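Local coordinates for paenibacillus xanthan lyase (Paenibacillus, PDB 6F2P), which cleaves the polysaccharide xanthan by beta-elimination, probably at the terminal mannosyl-glucuronosyl linkage of its side chains, at residues 12-17 / 138-143; 202-207 / 259-264; 229-234 / 297-302; 236-241 / 304-309. All coordinates share one frame; numbering follows the deposited sequence.

Contact 1 (12-17 / 138-143); sequences KYKAML and VALMYT
In the mainly helical N-terminal domain of this polysaccharide lyase family 8 enzyme, an alpha/alpha toroid, helix 4-18 lies against the C-terminal part of helix 123-141, with Lys14 reaching across. Its CB points at the partner helix, and CG stands anti to the backbone N (chi1 175°), from where the chain runs out fully extended. Lys14 CG rests on the CD2 methyl of Leu140 at 3.9 Å. The next carbon, Lys14 CD, passes 3.6 Å from the backbone O of Ala139, and CE carries the chain on toward the carbonyl of Leu140. At the tip Lys14 NZ gives a hydrogen bond of 3.2 Å to Leu140 O, arriving in the carbonyl plane on a lone pair with a C=O...N angle of 136°. An ammonium set at this end of a helix is likely to be steadied by the partial negative charge of its carbonyls. Beneath the lysine the packing is apolar. The ring of Tyr13 turns an edge to Ala139, its CD2 standing 3.9 Å from Ala139 CB, while its hydroxyl is hydrogen-bonded to Asp136. Leu17 crosses Leu140 obliquely, its CB 3.8 Å from Leu140 CD2, and its CD1 also meets the Ala139 methyl. Tyr78 of helix 68-85 covers both leucines. Water 1 extends the polar edge: it accepts from Lys14 NZ at 3.1 Å and from the backbone N of Thr143 at 3.2 Å.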
loop_
_atom_site.group_PDB
_atom_site.type_symbol
_atom_site.label_atom_id
_atom_site.label_comp_id
_atom_site.label_asym_id
_atom_site.label_seq_id
_atom_site.Cartn_x
_atom_site.Cartn_y
_atom_site.Cartn_z
ATOM N N LYS A 12 -13.056 32.421 25.044
ATOM C CA LYS A 12 -12.657 31.967 23.723
ATOM C C LYS A 12 -13.541 30.796 23.283
ATOM O O LYS A 12 -13.998 30.746 22.142
ATOM C CB LYS A 12 -11.201 31.544 23.755
ATOM C CG LYS A 12 -10.562 31.388 22.402
ATOM C CD LYS A 12 -9.272 30.629 22.580
ATOM C CE LYS A 12 -8.368 30.754 21.381
ATOM N NZ LYS A 12 -6.980 30.403 21.807
ATOM N N TYR A 13 -13.799 29.874 24.209
ATOM C CA TYR A 13 -14.584 28.672 23.927
ATOM C C TYR A 13 -16.030 29.020 23.662
ATOM O O TYR A 13 -16.637 28.521 22.711
ATOM C CB TYR A 13 -14.522 27.694 25.104
ATOM C CG TYR A 13 -15.115 26.336 24.793
ATOM C CD1 TYR A 13 -14.599 25.563 23.767
ATOM C CD2 TYR A 13 -16.172 25.820 25.533
ATOM C CE1 TYR A 13 -15.121 24.319 23.468
ATOM C CE2 TYR A 13 -16.704 24.569 25.245
ATOM C CZ TYR A 13 -16.173 23.824 24.204
ATOM O OH TYR A 13 -16.678 22.577 23.887
ATOM N N LYS A 14 -16.574 29.871 24.528
ATOM C CA LYS A 14 -17.950 30.316 24.405
ATOM C C LYS A 14 -18.147 30.979 23.053
ATOM O O LYS A 14 -19.123 30.700 22.354
ATOM C CB LYS A 14 -18.318 31.271 25.540
ATOM C CG LYS A 14 -19.703 31.874 25.401
ATOM C CD LYS A 14 -20.142 32.578 26.668
ATOM C CE LYS A 14 -21.321 33.498 26.393
ATOM N NZ LYS A 14 -21.896 34.018 27.661
ATOM N N ALA A 15 -17.201 31.827 22.667
ATOM C CA ALA A 15 -17.235 32.441 21.341
ATOM C C ALA A 15 -17.205 31.413 20.188
ATOM O O ALA A 15 -17.752 31.661 19.114
ATOM C CB ALA A 15 -16.116 33.434 21.205
ATOM N N MET A 16 -16.580 30.258 20.399
ATOM C CA MET A 16 -16.654 29.197 19.389
ATOM C C MET A 16 -18.067 28.629 19.339
ATOM O O MET A 16 -18.596 28.319 18.272
ATOM C CB MET A 16 -15.668 28.067 19.682
ATOM C CG MET A 16 -14.214 28.480 19.744
ATOM S SD MET A 16 -13.183 27.155 20.408
ATOM C CE MET A 16 -13.071 26.066 18.987
ATOM N N LEU A 17 -18.672 28.485 20.511
ATOM C CA LEU A 17 -20.034 27.983 20.604
ATOM C C LEU A 17 -21.072 28.934 19.993
ATOM O O LEU A 17 -21.934 28.506 19.226
ATOM C CB LEU A 17 -20.385 27.692 22.056
ATOM C CG LEU A 17 -19.551 26.626 22.761
ATOM C CD1 LEU A 17 -20.029 26.491 24.197
ATOM C CD2 LEU A 17 -19.672 25.303 22.041
ATOM N N VAL A 138 -22.753 24.890 30.497
ATOM C CA VAL A 138 -22.071 25.657 31.527
ATOM C C VAL A 138 -21.194 26.761 30.933
ATOM O O VAL A 138 -21.083 27.843 31.503
ATOM C CB VAL A 138 -21.240 24.746 32.441
ATOM C CG1 VAL A 138 -20.413 25.570 33.420
ATOM C CG2 VAL A 138 -22.162 23.787 33.194
ATOM N N ALA A 139 -20.588 26.505 29.782
ATOM C CA ALA A 139 -19.761 27.529 29.153
ATOM C C ALA A 139 -20.606 28.750 28.799
ATOM O O ALA A 139 -20.234 29.888 29.093
ATOM C CB ALA A 139 -19.052 26.974 27.920
ATOM N N LEU A 140 -21.759 28.504 28.192
ATOM C CA LEU A 140 -22.648 29.582 27.785
ATOM C C LEU A 140 -23.273 30.304 28.978
ATOM O O LEU A 140 -23.421 31.522 28.966
ATOM C CB LEU A 140 -23.758 29.030 26.889
ATOM C CG LEU A 140 -23.321 28.366 25.587
ATOM C CD1 LEU A 140 -24.509 27.733 24.892
ATOM C CD2 LEU A 140 -22.638 29.376 24.670
ATOM N N MET A 141 -23.639 29.544 30.005
ATOM C CA MET A 141 -24.484 30.051 31.076
ATOM C C MET A 141 -23.692 30.465 32.318
ATOM O O MET A 141 -24.275 30.861 33.338
ATOM C CB MET A 141 -25.503 28.981 31.458
ATOM C CG MET A 141 -26.413 28.541 30.324
ATOM S SD MET A 141 -27.574 29.824 29.821
ATOM C CE MET A 141 -28.430 30.097 31.377
ATOM N N TYR A 142 -22.370 30.378 32.216
ATOM C CA TYR A 142 -21.451 30.574 33.336
ATOM C C TYR A 142 -21.759 31.774 34.242
ATOM O O TYR A 142 -21.896 31.634 35.461
ATOM C CB TYR A 142 -20.030 30.697 32.789
ATOM C CG TYR A 142 -18.955 30.383 33.795
ATOM C CD1 TYR A 142 -18.592 29.071 34.058
ATOM C CD2 TYR A 142 -18.289 31.396 34.472
ATOM C CE1 TYR A 142 -17.596 28.772 34.978
ATOM C CE2 TYR A 142 -17.290 31.108 35.395
ATOM C CZ TYR A 142 -16.951 29.794 35.645
ATOM O OH TYR A 142 -15.959 29.501 36.559
ATOM N N THR A 143 -21.863 32.950 33.636
ATOM C CA THR A 143 -22.099 34.183 34.376
ATOM C C THR A 143 -23.482 34.244 35.040
ATOM O O THR A 143 -23.733 35.100 35.898
ATOM C CB THR A 143 -21.951 35.392 33.451
ATOM O OG1 THR A 143 -22.887 35.276 32.375
ATOM C CG2 THR A 143 -20.554 35.444 32.881
HETATM O O HOH W 1 -21.154 33.177 30.573
#

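Contact 2 (202-207 / 259-264); sequences LPYVAK and VYRWIY
Here a loop, 202-207, lies across helix 256-267 in the alpha-helical toroid domain, and the contact runs from a buried part, Leu202, Val259 and Trp262, to the partly exposed Tyr204 and exposed Arg261. In the buried part Leu202 reaches in, its CD2 lying 3.7 Å from CG2 of Val259 as the two side chains cross obliquely. Leu202 CD2 is also 4.3 Å from CH2 on the benzo part of Trp262. CA of Val259 sits over one face of the indole, toward its rim, and Phe211 also stacks on the ring. Tyr204 belongs to the more exposed side. Its CG lies anti to the carbonyl carbon (chi1 -71°), and the phenol and indole side chains run by one another, pointing opposite ways, with Tyr204 CE1 3.8 Å from Trp262 NE1 at the indole edge and the plane of the phenol turned 81° from the five-membered ring. The phenol oxygen ends against an aliphatic stem, Tyr204 OH being 3.4 Å from CB of Arg261. That arginine then bends at chi2 and chi3, turning its exposed guanidinium back over Tyr264, whose CD2 lies above its centre. Between the two ends water 2 joins loop to helix, donating to Leu202 O at 2.6 Å and accepting from Trp262 NE1 at 2.9 Å. It also lies over the centre of the Tyr204 ring, 3.1 Å above the plane.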
loop_
_atom_site.group_PDB
_atom_site.type_symbol
_atom_site.label_atom_id
_atom_site.label_comp_id
_atom_site.label_asym_id
_atom_site.label_seq_id
_atom_site.Cartn_x
_atom_site.Cartn_y
_atom_site.Cartn_z
ATOM N N LEU A 202 -1.231 11.206 18.403
ATOM C CA LEU A 202 -0.462 11.956 17.413
ATOM C C LEU A 202 0.538 11.188 16.516
ATOM O O LEU A 202 0.663 11.517 15.342
ATOM C CB LEU A 202 0.238 13.142 18.084
ATOM C CG LEU A 202 -0.661 14.161 18.796
ATOM C CD1 LEU A 202 0.176 15.277 19.387
ATOM C CD2 LEU A 202 -1.713 14.732 17.861
ATOM N N PRO A 203 1.266 10.187 17.053
ATOM C CA PRO A 203 2.311 9.581 16.217
ATOM C C PRO A 203 1.769 8.861 14.992
ATOM O O PRO A 203 0.603 8.468 14.977
ATOM C CB PRO A 203 2.947 8.553 17.151
ATOM C CG PRO A 203 2.651 9.044 18.520
ATOM C CD PRO A 203 1.288 9.632 18.419
ATOM N N TYR A 204 2.609 8.708 13.970
ATOM C CA TYR A 204 2.266 7.889 12.813
ATOM C C TYR A 204 2.338 6.413 13.194
ATOM O O TYR A 204 2.948 6.055 14.204
ATOM C CB TYR A 204 3.204 8.178 11.646
ATOM C CG TYR A 204 2.990 9.533 11.008
ATOM C CD1 TYR A 204 1.857 9.783 10.244
ATOM C CD2 TYR A 204 3.910 10.560 11.171
ATOM C CE1 TYR A 204 1.643 11.009 9.662
ATOM C CE2 TYR A 204 3.705 11.792 10.588
ATOM C CZ TYR A 204 2.564 12.008 9.833
ATOM O OH TYR A 204 2.331 13.225 9.236
ATOM N N VAL A 205 1.691 5.566 12.399
ATOM C CA VAL A 205 1.762 4.126 12.596
ATOM C C VAL A 205 2.104 3.423 11.287
ATOM O O VAL A 205 1.979 4.011 10.213
ATOM C CB VAL A 205 0.443 3.559 13.142
ATOM C CG1 VAL A 205 0.137 4.168 14.486
ATOM C CG2 VAL A 205 -0.693 3.807 12.162
ATOM N N ALA A 206 2.526 2.164 11.371
ATOM C CA ALA A 206 2.882 1.407 10.175
ATOM C C ALA A 206 1.986 0.183 10.023
ATOM O O ALA A 206 2.046 -0.537 9.022
ATOM C CB ALA A 206 4.339 1.003 10.222
ATOM N N LYS A 207 1.158 -0.036 11.036
ATOM C CA LYS A 207 0.149 -1.084 11.012
ATOM C C LYS A 207 -0.943 -0.735 12.026
ATOM O O LYS A 207 -0.731 0.097 12.907
ATOM C CB LYS A 207 0.781 -2.440 11.329
ATOM C CG LYS A 207 1.489 -2.484 12.672
ATOM C CD LYS A 207 2.051 -3.873 12.961
ATOM C CE LYS A 207 2.570 -3.969 14.392
ATOM N NZ LYS A 207 3.596 -2.922 14.681
ATOM N N VAL A 259 -0.394 16.815 12.704
ATOM C CA VAL A 259 -1.785 17.188 12.472
ATOM C C VAL A 259 -1.887 18.130 11.275
ATOM O O VAL A 259 -2.847 18.078 10.521
ATOM C CB VAL A 259 -2.422 17.832 13.724
ATOM C CG1 VAL A 259 -3.862 18.239 13.456
ATOM C CG2 VAL A 259 -2.347 16.876 14.901
ATOM N N TYR A 260 -0.888 18.983 11.088
ATOM C CA TYR A 260 -0.890 19.866 9.927
ATOM C C TYR A 260 -0.590 19.068 8.660
ATOM O O TYR A 260 -1.214 19.285 7.626
ATOM C CB TYR A 260 0.073 21.039 10.120
ATOM C CG TYR A 260 -0.282 21.848 11.343
ATOM C CD1 TYR A 260 -1.214 22.871 11.275
ATOM C CD2 TYR A 260 0.279 21.553 12.581
ATOM C CE1 TYR A 260 -1.566 23.588 12.401
ATOM C CE2 TYR A 260 -0.069 22.266 13.711
ATOM C CZ TYR A 260 -0.986 23.285 13.614
ATOM O OH TYR A 260 -1.329 24.005 14.733
ATOM N N ARG A 261 0.340 18.123 8.761
ATOM C CA ARG A 261 0.661 17.261 7.639
ATOM C C ARG A 261 -0.559 16.456 7.191
ATOM O O ARG A 261 -0.745 16.237 5.978
ATOM C CB ARG A 261 1.820 16.309 7.976
ATOM C CG ARG A 261 3.140 16.974 8.373
ATOM C CD ARG A 261 3.451 18.230 7.568
ATOM N NE ARG A 261 3.583 17.980 6.132
ATOM C CZ ARG A 261 3.837 18.926 5.231
ATOM N NH1 ARG A 261 3.998 20.187 5.618
ATOM N NH2 ARG A 261 3.928 18.611 3.943
ATOM N N TRP A 262 -1.374 16.021 8.161
ATOM C CA TRP A 262 -2.565 15.205 7.873
ATOM C C TRP A 262 -3.432 15.847 6.802
ATOM O O TRP A 262 -3.972 15.160 5.935
ATOM C CB TRP A 262 -3.419 14.968 9.121
ATOM C CG TRP A 262 -2.770 14.101 10.168
ATOM C CD1 TRP A 262 -1.670 13.302 10.011
ATOM C CD2 TRP A 262 -3.179 13.958 11.540
ATOM N NE1 TRP A 262 -1.378 12.666 11.198
ATOM C CE2 TRP A 262 -2.285 13.054 12.150
ATOM C CE3 TRP A 262 -4.208 14.509 12.309
ATOM C CZ2 TRP A 262 -2.394 12.688 13.494
ATOM C CZ3 TRP A 262 -4.317 14.138 13.643
ATOM C CH2 TRP A 262 -3.415 13.240 14.219
ATOM N N ILE A 263 -3.549 17.169 6.861
ATOM C CA ILE A 263 -4.290 17.912 5.853
ATOM C C ILE A 263 -3.727 17.685 4.448
ATOM O O ILE A 263 -4.470 17.337 3.533
ATOM C CB ILE A 263 -4.305 19.408 6.172
ATOM C CG1 ILE A 263 -4.880 19.644 7.576
ATOM C CG2 ILE A 263 -5.084 20.169 5.123
ATOM C CD1 ILE A 263 -6.209 18.956 7.825
ATOM N N TYR A 264 -2.416 17.857 4.274
ATOM C CA TYR A 264 -1.814 17.664 2.954
ATOM C C TYR A 264 -1.867 16.206 2.520
ATOM O O TYR A 264 -2.080 15.910 1.349
ATOM C CB TYR A 264 -0.360 18.126 2.921
ATOM C CG TYR A 264 -0.149 19.577 3.243
ATOM C CD1 TYR A 264 -0.737 20.570 2.479
ATOM C CD2 TYR A 264 0.669 19.956 4.300
ATOM C CE1 TYR A 264 -0.536 21.904 2.769
ATOM C CE2 TYR A 264 0.881 21.285 4.598
ATOM C CZ TYR A 264 0.276 22.257 3.829
ATOM O OH TYR A 264 0.484 23.585 4.128
HETATM O O HOH W 2 0.606 11.273 12.768
#

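Contact 3 (229-234 / 297-302); sequences YGSELL and VTVMAS
A buried helix-helix contact packs helix 229-244 against helix 292-307 through two serines, a threonine, a valine and a leucine. The axes of the two short segments approach to 9.4 Å and run in similar directions, 31° apart. Ser231 points OG anti to its backbone N (chi1 -163°), which sets the oxygen against two methyls: CG2 of Thr298 at 3.3 Å and CG2 of Val299 at 3.5 Å. One turn further on, CD2 of Leu234 lies 3.7 Å from CB of Ser302, and it lies at longer range from CG1 of Val299. Both helices belong to the alpha/alpha toroid of this family 8 lyase, and Ile263 and Tyr267 of helix 256-267 cover Leu234. Ser302 OG folds back on its own helix and donates to Thr298 O at 2.9 Å, from above the carbonyl plane by 30°; the N-H of Ser302 uses the same oxygen, so two donors grip it. An alanine here would remove OG and would probably leave Thr298 O held by the backbone N-H alone among the two donors described, though the CB that Leu234 touches would remain. Water 3 spans the two helices, donating to Ser231 O at 2.7 Å and hydrogen-bonded to Thr298 OG1 at 2.8 Å.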
loop_
_atom_site.group_PDB
_atom_site.type_symbol
_atom_site.label_atom_id
_atom_site.label_comp_id
_atom_site.label_asym_id
_atom_site.label_seq_id
_atom_site.Cartn_x
_atom_site.Cartn_y
_atom_site.Cartn_z
ATOM N N TYR A 229 -13.637 7.808 11.182
ATOM C CA TYR A 229 -13.002 8.049 12.466
ATOM C C TYR A 229 -11.935 9.126 12.386
ATOM O O TYR A 229 -11.878 10.015 13.235
ATOM C CB TYR A 229 -12.425 6.748 13.037
ATOM C CG TYR A 229 -13.514 5.798 13.461
ATOM C CD1 TYR A 229 -14.135 5.933 14.698
ATOM C CD2 TYR A 229 -13.959 4.796 12.611
ATOM C CE1 TYR A 229 -15.161 5.080 15.090
ATOM C CE2 TYR A 229 -14.987 3.930 12.994
ATOM C CZ TYR A 229 -15.584 4.079 14.235
ATOM O OH TYR A 229 -16.594 3.224 14.621
ATOM N N GLY A 230 -11.088 9.053 11.366
ATOM C CA GLY A 230 -9.971 9.976 11.257
ATOM C C GLY A 230 -10.468 11.403 11.196
ATOM O O GLY A 230 -9.860 12.333 11.730
ATOM N N SER A 231 -11.595 11.563 10.522
ATOM C CA SER A 231 -12.255 12.843 10.416
ATOM C C SER A 231 -12.599 13.395 11.810
ATOM O O SER A 231 -12.302 14.554 12.115
ATOM C CB SER A 231 -13.509 12.677 9.563
ATOM O OG SER A 231 -13.967 13.926 9.099
ATOM N N GLU A 232 -13.195 12.568 12.666
ATOM C CA GLU A 232 -13.533 13.043 14.000
ATOM C C GLU A 232 -12.310 13.275 14.903
ATOM O O GLU A 232 -12.330 14.180 15.732
ATOM C CB GLU A 232 -14.670 12.233 14.674
ATOM C CG GLU A 232 -14.333 10.853 15.218
ATOM C CD GLU A 232 -15.548 9.908 15.224
ATOM O OE1 GLU A 232 -16.131 9.649 14.145
ATOM O OE2 GLU A 232 -15.922 9.413 16.308
ATOM N N LEU A 233 -11.246 12.495 14.728
ATOM C CA LEU A 233 -10.003 12.779 15.442
ATOM C C LEU A 233 -9.468 14.141 15.024
ATOM O O LEU A 233 -9.187 14.990 15.870
ATOM C CB LEU A 233 -8.940 11.723 15.172
ATOM C CG LEU A 233 -9.062 10.325 15.770
ATOM C CD1 LEU A 233 -7.821 9.527 15.398
ATOM C CD2 LEU A 233 -9.214 10.368 17.272
ATOM N N LEU A 234 -9.336 14.347 13.715
ATOM C CA LEU A 234 -8.884 15.628 13.180
ATOM C C LEU A 234 -9.666 16.792 13.787
ATOM O O LEU A 234 -9.085 17.818 14.157
ATOM C CB LEU A 234 -9.020 15.662 11.658
ATOM C CG LEU A 234 -8.665 17.008 11.005
ATOM C CD1 LEU A 234 -7.173 17.334 11.099
ATOM C CD2 LEU A 234 -9.120 17.065 9.568
ATOM N N VAL A 297 -17.710 18.755 5.337
ATOM C CA VAL A 297 -17.849 19.983 6.109
ATOM C C VAL A 297 -16.984 20.029 7.371
ATOM O O VAL A 297 -16.325 21.034 7.631
ATOM C CB VAL A 297 -19.328 20.283 6.442
ATOM C CG1 VAL A 297 -19.422 21.390 7.456
ATOM C CG2 VAL A 297 -20.083 20.668 5.170
ATOM N N THR A 298 -16.970 18.944 8.134
ATOM C CA THR A 298 -16.177 18.876 9.360
ATOM C C THR A 298 -14.679 19.027 9.062
ATOM O O THR A 298 -13.930 19.609 9.854
ATOM C CB THR A 298 -16.439 17.561 10.138
ATOM O OG1 THR A 298 -15.588 17.502 11.290
ATOM C CG2 THR A 298 -16.156 16.347 9.261
ATOM N N VAL A 299 -14.252 18.522 7.909
ATOM C CA VAL A 299 -12.850 18.602 7.532
ATOM C C VAL A 299 -12.474 20.028 7.140
ATOM O O VAL A 299 -11.438 20.552 7.574
ATOM C CB VAL A 299 -12.523 17.652 6.373
ATOM C CG1 VAL A 299 -11.078 17.811 5.974
ATOM C CG2 VAL A 299 -12.809 16.215 6.768
ATOM N N MET A 300 -13.312 20.650 6.313
ATOM C CA MET A 300 -13.111 22.049 5.941
ATOM C C MET A 300 -13.062 22.921 7.190
ATOM O O MET A 300 -12.254 23.845 7.280
ATOM C CB MET A 300 -14.211 22.530 4.997
ATOM C CG MET A 300 -14.201 21.817 3.659
ATOM S SD MET A 300 -15.597 22.206 2.583
ATOM C CE MET A 300 -15.499 23.984 2.446
ATOM N N ALA A 301 -13.914 22.599 8.161
ATOM C CA ALA A 301 -13.973 23.346 9.414
ATOM C C ALA A 301 -12.696 23.141 10.198
ATOM O O ALA A 301 -12.160 24.078 10.783
ATOM C CB ALA A 301 -15.183 22.918 10.247
ATOM N N SER A 302 -12.210 21.909 10.205
ATOM C CA SER A 302 -10.989 21.581 10.922
ATOM C C SER A 302 -9.794 22.289 10.309
ATOM O O SER A 302 -8.877 22.702 11.025
ATOM C CB SER A 302 -10.761 20.072 10.918
ATOM O OG SER A 302 -11.714 19.400 11.725
HETATM O O HOH W 3 -12.867 16.861 10.822
#

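Contact 4 (236-241 / 304-309); sequences GIADLI and IRLSQT
Helix 229-244 and the C-terminal part of helix 292-307 meet in the alpha-helical toroid domain through an apolar patch and a charged one. The apolar contacts centre on Ala238, whose CB points at the partner and touches Leu306 at CG, 3.7 Å away, and at CD2. A turn later Ile241 crosses Thr309 at about a right angle, its CG2 lying 3.6 Å from Thr309 OG1. That hydroxyl is hydrogen-bonded to Tyr260 OH of helix 256-267, which fixes the threonine beside the isoleucine.

The charged pair is Asp239 and Arg305. Arg305 bends at chi2 (-78°), laying its aliphatic stem against the carboxylate, so that Asp239 OD1 meets Arg305 CG at 3.5 Å and lies near the guanidinium plane, at its edge. The direct salt bridge is long, 3.8 Å from Asp239 OD1 to Arg305 NE, and the carboxylate and guanidinium planes are 52° apart. Water 4 bridges the pair, accepting from Arg305 NE at 2.7 Å and donating to Asp239 OD1 at 3.2 Å.

Within its own segment Arg305 NH1 donates to Gln308 OE1 at 2.8 Å, on a lone pair and only 7° out of the guanidinium plane. Outside it, NH2 forms a salt bridge with Asp341, and Phe242 makes a cation-pi contact. A leucine in place of Arg305 would lose these bonds and would probably leave Asp239 with less compensation of its charge. Near the carboxylates of Asp239 and Asp341, the buried guanidinium is likely to stay protonated, its plane held by bonds at NE, NH1 and NH2.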
loop_
_atom_site.group_PDB
_atom_site.type_symbol
_atom_site.label_atom_id
_atom_site.label_comp_id
_atom_site.label_asym_id
_atom_site.label_seq_id
_atom_site.Cartn_x
_atom_site.Cartn_y
_atom_site.Cartn_z
ATOM N N GLY A 236 -11.610 17.066 16.731
ATOM C CA GLY A 236 -11.348 17.272 18.145
ATOM C C GLY A 236 -9.952 17.787 18.450
ATOM O O GLY A 236 -9.775 18.666 19.297
ATOM N N ILE A 237 -8.956 17.239 17.761
ATOM C CA ILE A 237 -7.577 17.684 17.941
ATOM C C ILE A 237 -7.358 19.122 17.447
ATOM O O ILE A 237 -6.735 19.937 18.132
ATOM C CB ILE A 237 -6.579 16.705 17.292
ATOM C CG1 ILE A 237 -6.634 15.362 18.026
ATOM C CG2 ILE A 237 -5.173 17.281 17.316
ATOM C CD1 ILE A 237 -5.910 14.249 17.332
ATOM N N ALA A 238 -7.896 19.446 16.280
ATOM C CA ALA A 238 -7.783 20.806 15.783
ATOM C C ALA A 238 -8.479 21.781 16.734
ATOM O O ALA A 238 -8.047 22.920 16.884
ATOM C CB ALA A 238 -8.356 20.916 14.379
ATOM N N ASP A 239 -9.550 21.334 17.386
ATOM C CA ASP A 239 -10.265 22.213 18.302
ATOM C C ASP A 239 -9.493 22.385 19.599
ATOM O O ASP A 239 -9.357 23.502 20.091
ATOM C CB ASP A 239 -11.696 21.733 18.568
ATOM C CG ASP A 239 -12.683 22.237 17.525
ATOM O OD1 ASP A 239 -12.272 22.995 16.618
ATOM O OD2 ASP A 239 -13.878 21.884 17.617
ATOM N N LEU A 240 -8.976 21.288 20.141
ATOM C CA LEU A 240 -8.180 21.369 21.361
ATOM C C LEU A 240 -6.943 22.236 21.181
ATOM O O LEU A 240 -6.611 23.042 22.051
ATOM C CB LEU A 240 -7.766 19.988 21.835
ATOM C CG LEU A 240 -8.590 19.477 23.010
ATOM C CD1 LEU A 240 -7.925 18.258 23.601
ATOM C CD2 LEU A 240 -8.752 20.565 24.058
ATOM N N ILE A 241 -6.265 22.074 20.052
ATOM C CA ILE A 241 -5.104 22.900 19.759
ATOM C C ILE A 241 -5.494 24.374 19.730
ATOM O O ILE A 241 -4.817 25.207 20.333
ATOM C CB ILE A 241 -4.428 22.490 18.439
ATOM C CG1 ILE A 241 -3.645 21.195 18.626
ATOM C CG2 ILE A 241 -3.504 23.586 17.936
ATOM C CD1 ILE A 241 -3.342 20.511 17.311
ATOM N N ILE A 304 -9.815 25.180 8.645
ATOM C CA ILE A 304 -9.941 26.569 9.071
ATOM C C ILE A 304 -9.414 26.757 10.498
ATOM O O ILE A 304 -8.674 27.702 10.778
ATOM C CB ILE A 304 -11.398 27.028 8.995
ATOM C CG1 ILE A 304 -11.843 27.090 7.532
ATOM C CG2 ILE A 304 -11.576 28.369 9.672
ATOM C CD1 ILE A 304 -13.309 27.385 7.358
ATOM N N ARG A 305 -9.783 25.846 11.391
ATOM C CA ARG A 305 -9.283 25.886 12.759
ATOM C C ARG A 305 -7.776 25.707 12.794
ATOM O O ARG A 305 -7.085 26.370 13.568
ATOM C CB ARG A 305 -9.950 24.813 13.619
ATOM C CG ARG A 305 -11.403 25.095 13.960
ATOM C CD ARG A 305 -11.514 26.106 15.077
ATOM N NE ARG A 305 -12.898 26.513 15.326
ATOM C CZ ARG A 305 -13.329 27.770 15.263
ATOM N NH1 ARG A 305 -12.493 28.760 14.958
ATOM N NH2 ARG A 305 -14.602 28.038 15.506
ATOM N N LEU A 306 -7.258 24.812 11.957
ATOM C CA LEU A 306 -5.815 24.590 11.927
ATOM C C LEU A 306 -5.042 25.781 11.358
ATOM O O LEU A 306 -3.924 26.053 11.789
ATOM C CB LEU A 306 -5.460 23.295 11.207
ATOM C CG LEU A 306 -5.796 22.051 12.031
ATOM C CD1 LEU A 306 -5.594 20.791 11.222
ATOM C CD2 LEU A 306 -4.978 22.000 13.311
ATOM N N SER A 307 -5.643 26.508 10.421
ATOM C CA SER A 307 -4.989 27.684 9.853
ATOM C C SER A 307 -4.821 28.781 10.903
ATOM O O SER A 307 -3.901 29.590 10.831
ATOM C CB SER A 307 -5.778 28.217 8.658
ATOM O OG SER A 307 -6.992 28.804 9.084
ATOM N N GLN A 308 -5.707 28.797 11.890
ATOM C CA GLN A 308 -5.631 29.789 12.952
ATOM C C GLN A 308 -4.465 29.525 13.918
ATOM O O GLN A 308 -4.056 30.406 14.667
ATOM C CB GLN A 308 -6.969 29.881 13.682
ATOM C CG GLN A 308 -8.100 30.389 12.772
ATOM C CD GLN A 308 -9.487 30.367 13.414
ATOM O OE1 GLN A 308 -9.921 29.354 13.964
ATOM N NE2 GLN A 308 -10.192 31.487 13.328
ATOM N N THR A 309 -3.912 28.320 13.890
ATOM C CA THR A 309 -2.800 28.000 14.776
ATOM C C THR A 309 -1.534 27.558 14.019
ATOM O O THR A 309 -0.471 27.377 14.620
ATOM C CB THR A 309 -3.186 26.897 15.767
ATOM O OG1 THR A 309 -3.420 25.679 15.049
ATOM C CG2 THR A 309 -4.436 27.287 16.526
HETATM O O HOH W 4 -14.818 24.727 15.917
#

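How the contacts relate
Contacts 3 and 4 join the same two helices, 229-244 and 292-307, at successive places, and contact 2 adds helix 256-267, whose Val259 and Ile263 press on Leu234. These three form one continuous buried region: Leu234 CD1 meets Leu306 CD1 at 3.8 Å. Contact 1 lies about 18 Å from contact 4, centre to centre, and is only partly buried, yet Met16 CE of segment 12-17 packs on Arg305 NE at 3.7 Å. The chemistry varies accordingly. Contact 1 adds to its apolar packing the one direct hydrogen bond across any of the four. A water bridges every contact; 2 and 3 otherwise rest on packing, while contact 4 adds a long salt bridge.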